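Local coordinates for hypothetical protein Atu2299 (PDB 2HLY) that is of unknown function but belongs to the DUF2026 family of the CA peptidase clan, which hints at a distant kinship with papain-like cysteine peptidases, at residues 27-31 with 32-36; 17-20 with 21-25. One frame throughout, in Å; residues are numbered along the deposited sequence.

Interaction 1. Residues 27-31 with 32-36; sequences QNADP and ASASM
Asp30 caps the N terminus of helix 31-50 by reaching its carboxylate forward to Ser33. From CB the chain turns so that CG stands between the backbone N and the carbonyl carbon (chi1 66°), and CG comes to lie 3.5 Å from Ser33 OG. The two oxygens then divide the work. OD1 accepts the backbone N-H of Ser33 at 3.0 Å in a nearly straight bond, met from well above the carboxylate plane, while OD2 takes the hydroxyl proton of Ser33 OG at 2.8 Å on its syn side, though tilted out of the carboxylate plane. One residue is thus gripped twice, and the rotation of the carboxylate is fixed. This is an N-cap: aspartate suits the place because its short acidic chain reaches an amide that the first turn leaves without a carbonyl, and its negative charge probably interacts favourably with the helix dipole. Pro31 follows well, since the first turn needs no N-H from it. The regular bonds then begin, Ala34 N to Asp30 O at 2.8 Å and Ser35 N to Pro31 O at 3.0 Å. Small Ala29 packs its CB 4.4 Å from Ala34 CB. Farther along, Ser35 OG bonds both to Ala32 O and to Cys90 N, fastening the new helix to strand 89-94, while Ala32 and Met36 rest on Arg152 of helix 146-152.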
loop_
_atom_site.group_PDB
_atom_site.type_symbol
_atom_site.label_atom_id
_atom_site.label_comp_id
_atom_site.label_asym_id
_atom_site.label_seq_id
_atom_site.Cartn_x
_atom_site.Cartn_y
_atom_site.Cartn_z
ATOM N N GLN A 27 -9.095 11.163 -6.529
ATOM C CA GLN A 27 -10.124 10.768 -5.570
ATOM C C GLN A 27 -10.016 11.525 -4.240
ATOM O O GLN A 27 -10.981 11.597 -3.484
ATOM C CB GLN A 27 -10.022 9.260 -5.331
ATOM C CG GLN A 27 -11.296 8.590 -4.884
ATOM C CD GLN A 27 -11.588 7.334 -5.683
ATOM O OE1 GLN A 27 -10.678 6.687 -6.208
ATOM N NE2 GLN A 27 -12.869 6.990 -5.793
ATOM N N ASN A 28 -8.843 12.094 -3.967
ATOM C CA ASN A 28 -8.536 12.718 -2.677
ATOM C C ASN A 28 -8.999 11.878 -1.475
ATOM O O ASN A 28 -9.700 12.366 -0.578
ATOM C CB ASN A 28 -9.071 14.156 -2.595
ATOM C CG ASN A 28 -8.340 14.986 -1.549
ATOM O OD1 ASN A 28 -7.153 14.773 -1.295
ATOM N ND2 ASN A 28 -9.047 15.935 -0.931
ATOM N N ALA A 29 -8.599 10.608 -1.480
ATOM C CA ALA A 29 -8.958 9.655 -0.426
ATOM C C ALA A 29 -8.284 9.983 0.902
ATOM O O ALA A 29 -7.149 10.457 0.926
ATOM C CB ALA A 29 -8.585 8.242 -0.854
ATOM N N ASP A 30 -9.000 9.721 1.994
ATOM C CA ASP A 30 -8.446 9.792 3.349
ATOM C C ASP A 30 -7.426 8.665 3.534
ATOM O O ASP A 30 -7.435 7.706 2.758
ATOM C CB ASP A 30 -9.560 9.666 4.394
ATOM C CG ASP A 30 -10.217 8.287 4.385
ATOM O OD1 ASP A 30 -9.738 7.381 5.105
ATOM O OD2 ASP A 30 -11.202 8.096 3.634
ATOM N N PRO A 31 -6.533 8.777 4.540
ATOM C CA PRO A 31 -5.496 7.743 4.750
ATOM C C PRO A 31 -5.985 6.292 4.839
ATOM O O PRO A 31 -5.317 5.380 4.315
ATOM C CB PRO A 31 -4.857 8.158 6.082
ATOM C CG PRO A 31 -5.031 9.646 6.116
ATOM C CD PRO A 31 -6.384 9.893 5.503
ATOM N N ALA A 32 -7.108 6.059 5.516
ATOM C CA ALA A 32 -7.601 4.685 5.663
ATOM C C ALA A 32 -8.047 4.134 4.323
ATOM O O ALA A 32 -7.651 3.014 3.949
ATOM C CB ALA A 32 -8.733 4.586 6.706
ATOM N N SER A 33 -8.853 4.914 3.597
ATOM C CA SER A 33 -9.294 4.496 2.266
ATOM C C SER A 33 -8.094 4.335 1.340
ATOM O O SER A 33 -7.997 3.348 0.626
ATOM C CB SER A 33 -10.304 5.469 1.670
ATOM O OG SER A 33 -11.429 5.554 2.523
ATOM N N ALA A 34 -7.170 5.284 1.374
ATOM C CA ALA A 34 -5.958 5.145 0.547
ATOM C C ALA A 34 -5.279 3.789 0.796
ATOM O O ALA A 34 -4.901 3.091 -0.159
ATOM C CB ALA A 34 -5.014 6.294 0.779
ATOM N N SER A 35 -5.128 3.404 2.066
ATOM C CA SER A 35 -4.437 2.137 2.378
ATOM C C SER A 35 -5.218 0.947 1.828
ATOM O O SER A 35 -4.621 -0.059 1.437
ATOM C CB SER A 35 -4.197 1.972 3.889
ATOM O OG SER A 35 -5.385 1.568 4.547
ATOM N N MET A 36 -6.550 1.063 1.804
ATOM C CA MET A 36 -7.385 0.007 1.244
ATOM C C MET A 36 -7.122 -0.191 -0.240
ATOM O O MET A 36 -7.103 -1.327 -0.716
ATOM C CB MET A 36 -8.869 0.310 1.515
ATOM C CG MET A 36 -9.184 0.254 3.003
ATOM S SD MET A 36 -10.818 0.938 3.372
ATOM C CE MET A 36 -11.888 -0.301 2.614
#

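Interaction 2. Residues 17-20 with 21-25; sequences YRVI and NSLLI
Residues 17-24 run as alpha helix, Asn21 N bonding to Tyr17 O at 2.8 Å and Leu23 N to Val19 O at 3.2 Å. Arg18 O is held twice: Ser22 N at 2.9 Å and Ser22 OG at 2.6 Å come from opposite faces of its carbonyl plane. A serine inside a helix suits this because its hydroxyl can fold back on the preceding turn; here OG also takes the N-H of Thr199. Tyr17 and Asn21 lie side by side, with CB of Asn21 over one face of the ring in a CH-pi contact, 4.2 Å from the centroid. Ring and amide planes are only 14° apart. A water donates to Asn21 OD1 and makes a weak, long hydrogen bond with Tyr17 OH, whereas Asn21 ND2 bonds to Thr199 OG1. Helix 10-24 packs against two others, and its residue types follow its sides. Val19 CG1, anti to its own N (chi1 166°), meets Leu23 CD1 at 4.2 Å in an apolar strip facing helix 160-172, while Ile20 and Leu24 lie alongside each other toward helix 31-50, on Phe38, Phe41 and Tyr37. Arg18 points its guanidinium elsewhere, giving NH1 to the carbonyls of Thr199 and Glu201.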
loop_
_atom_site.group_PDB
_atom_site.type_symbol
_atom_site.label_atom_id
_atom_site.label_comp_id
_atom_site.label_asym_id
_atom_site.label_seq_id
_atom_site.Cartn_x
_atom_site.Cartn_y
_atom_site.Cartn_z
ATOM N N TYR A 17 3.591 1.312 -6.547
ATOM C CA TYR A 17 3.155 2.490 -5.813
ATOM C C TYR A 17 2.758 3.598 -6.794
ATOM O O TYR A 17 1.683 4.190 -6.663
ATOM C CB TYR A 17 4.222 2.998 -4.815
ATOM C CG TYR A 17 3.932 4.425 -4.384
ATOM C CD1 TYR A 17 3.008 4.693 -3.362
ATOM C CD2 TYR A 17 4.520 5.508 -5.046
ATOM C CE1 TYR A 17 2.702 6.003 -3.002
ATOM C CE2 TYR A 17 4.226 6.828 -4.682
ATOM C CZ TYR A 17 3.316 7.063 -3.671
ATOM O OH TYR A 17 2.994 8.369 -3.308
ATOM N N ARG A 18 3.620 3.870 -7.776
ATOM C CA ARG A 18 3.355 4.974 -8.713
ATOM C C ARG A 18 2.047 4.767 -9.484
ATOM O O ARG A 18 1.253 5.704 -9.603
ATOM C CB ARG A 18 4.531 5.174 -9.660
ATOM C CG ARG A 18 4.493 6.530 -10.362
ATOM C CD ARG A 18 5.663 6.685 -11.333
ATOM N NE ARG A 18 6.983 6.592 -10.689
ATOM C CZ ARG A 18 7.602 7.591 -10.061
ATOM N NH1 ARG A 18 7.028 8.791 -9.964
ATOM N NH2 ARG A 18 8.806 7.391 -9.520
ATOM N N VAL A 19 1.816 3.544 -9.960
ATOM C CA VAL A 19 0.596 3.219 -10.700
ATOM C C VAL A 19 -0.643 3.474 -9.845
ATOM O O VAL A 19 -1.580 4.151 -10.269
ATOM C CB VAL A 19 0.624 1.771 -11.223
ATOM C CG1 VAL A 19 -0.775 1.317 -11.679
ATOM C CG2 VAL A 19 1.642 1.666 -12.354
ATOM N N ILE A 20 -0.646 2.925 -8.632
ATOM C CA ILE A 20 -1.820 3.033 -7.776
ATOM C C ILE A 20 -2.040 4.491 -7.376
ATOM O O ILE A 20 -3.175 4.999 -7.400
ATOM C CB ILE A 20 -1.692 2.133 -6.528
ATOM C CG1 ILE A 20 -1.491 0.675 -6.950
ATOM C CG2 ILE A 20 -2.910 2.336 -5.606
ATOM C CD1 ILE A 20 -1.105 -0.267 -5.812
ATOM N N ASN A 21 -0.950 5.175 -7.024
ATOM C CA ASN A 21 -1.047 6.583 -6.642
ATOM C C ASN A 21 -1.635 7.419 -7.770
ATOM O O ASN A 21 -2.454 8.317 -7.547
ATOM C CB ASN A 21 0.326 7.131 -6.294
ATOM C CG ASN A 21 0.250 8.480 -5.638
ATOM O OD1 ASN A 21 -0.476 8.658 -4.650
ATOM N ND2 ASN A 21 0.968 9.449 -6.197
ATOM N N SER A 22 -1.215 7.115 -8.989
ATOM C CA SER A 22 -1.661 7.868 -10.160
ATOM C C SER A 22 -3.165 7.711 -10.393
ATOM O O SER A 22 -3.846 8.668 -10.784
ATOM C CB SER A 22 -0.885 7.417 -11.396
ATOM O OG SER A 22 0.510 7.632 -11.218
ATOM N N LEU A 23 -3.675 6.512 -10.133
ATOM C CA LEU A 23 -5.099 6.223 -10.296
ATOM C C LEU A 23 -5.953 6.812 -9.161
ATOM O O LEU A 23 -7.137 7.144 -9.361
ATOM C CB LEU A 23 -5.307 4.705 -10.384
ATOM C CG LEU A 23 -4.824 4.069 -11.688
ATOM C CD1 LEU A 23 -4.744 2.555 -11.579
ATOM C CD2 LEU A 23 -5.767 4.477 -12.834
ATOM N N LEU A 24 -5.360 6.957 -7.995
ATOM C CA LEU A 24 -6.069 7.416 -6.816
ATOM C C LEU A 24 -6.105 8.891 -6.634
ATOM O O LEU A 24 -6.908 9.387 -5.938
ATOM C CB LEU A 24 -5.376 6.926 -5.607
ATOM C CG LEU A 24 -5.755 5.550 -5.235
ATOM C CD1 LEU A 24 -7.253 5.405 -5.241
ATOM C CD2 LEU A 24 -5.150 4.607 -6.124
ATOM N N ILE A 25 -5.111 9.553 -7.163
ATOM C CA ILE A 25 -4.845 10.942 -6.760
ATOM C C ILE A 25 -6.072 11.867 -6.924
ATOM O O ILE A 25 -6.338 12.706 -6.055
ATOM C CB ILE A 25 -3.526 11.507 -7.394
ATOM C CG1 ILE A 25 -3.108 12.830 -6.730
ATOM C CG2 ILE A 25 -3.649 11.650 -8.893
ATOM C CD1 ILE A 25 -2.914 12.736 -5.221
HETATM O O HOH W 1 -0.162 8.885 -2.176
#

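Overall arrangement
From the N terminus the chain first meets interaction 2, within the last turns of helix 10-24, and then interaction 1, where the loop after that helix enters helix 31-50. They stand in series, about 11 Å apart between centres; neither nests in nor crosses the other, and each spans just a helical turn or so, closing no long loop. Only residue 26 separates their segments, which do not otherwise touch. What joins them is the second helix: begun at interaction 1, it carries Tyr37, Phe38 and Phe41 against the side chains of interaction 2. Together they connect helices 10-24, 31-50 and 160-172 with helix 146-152 and strand 89-94.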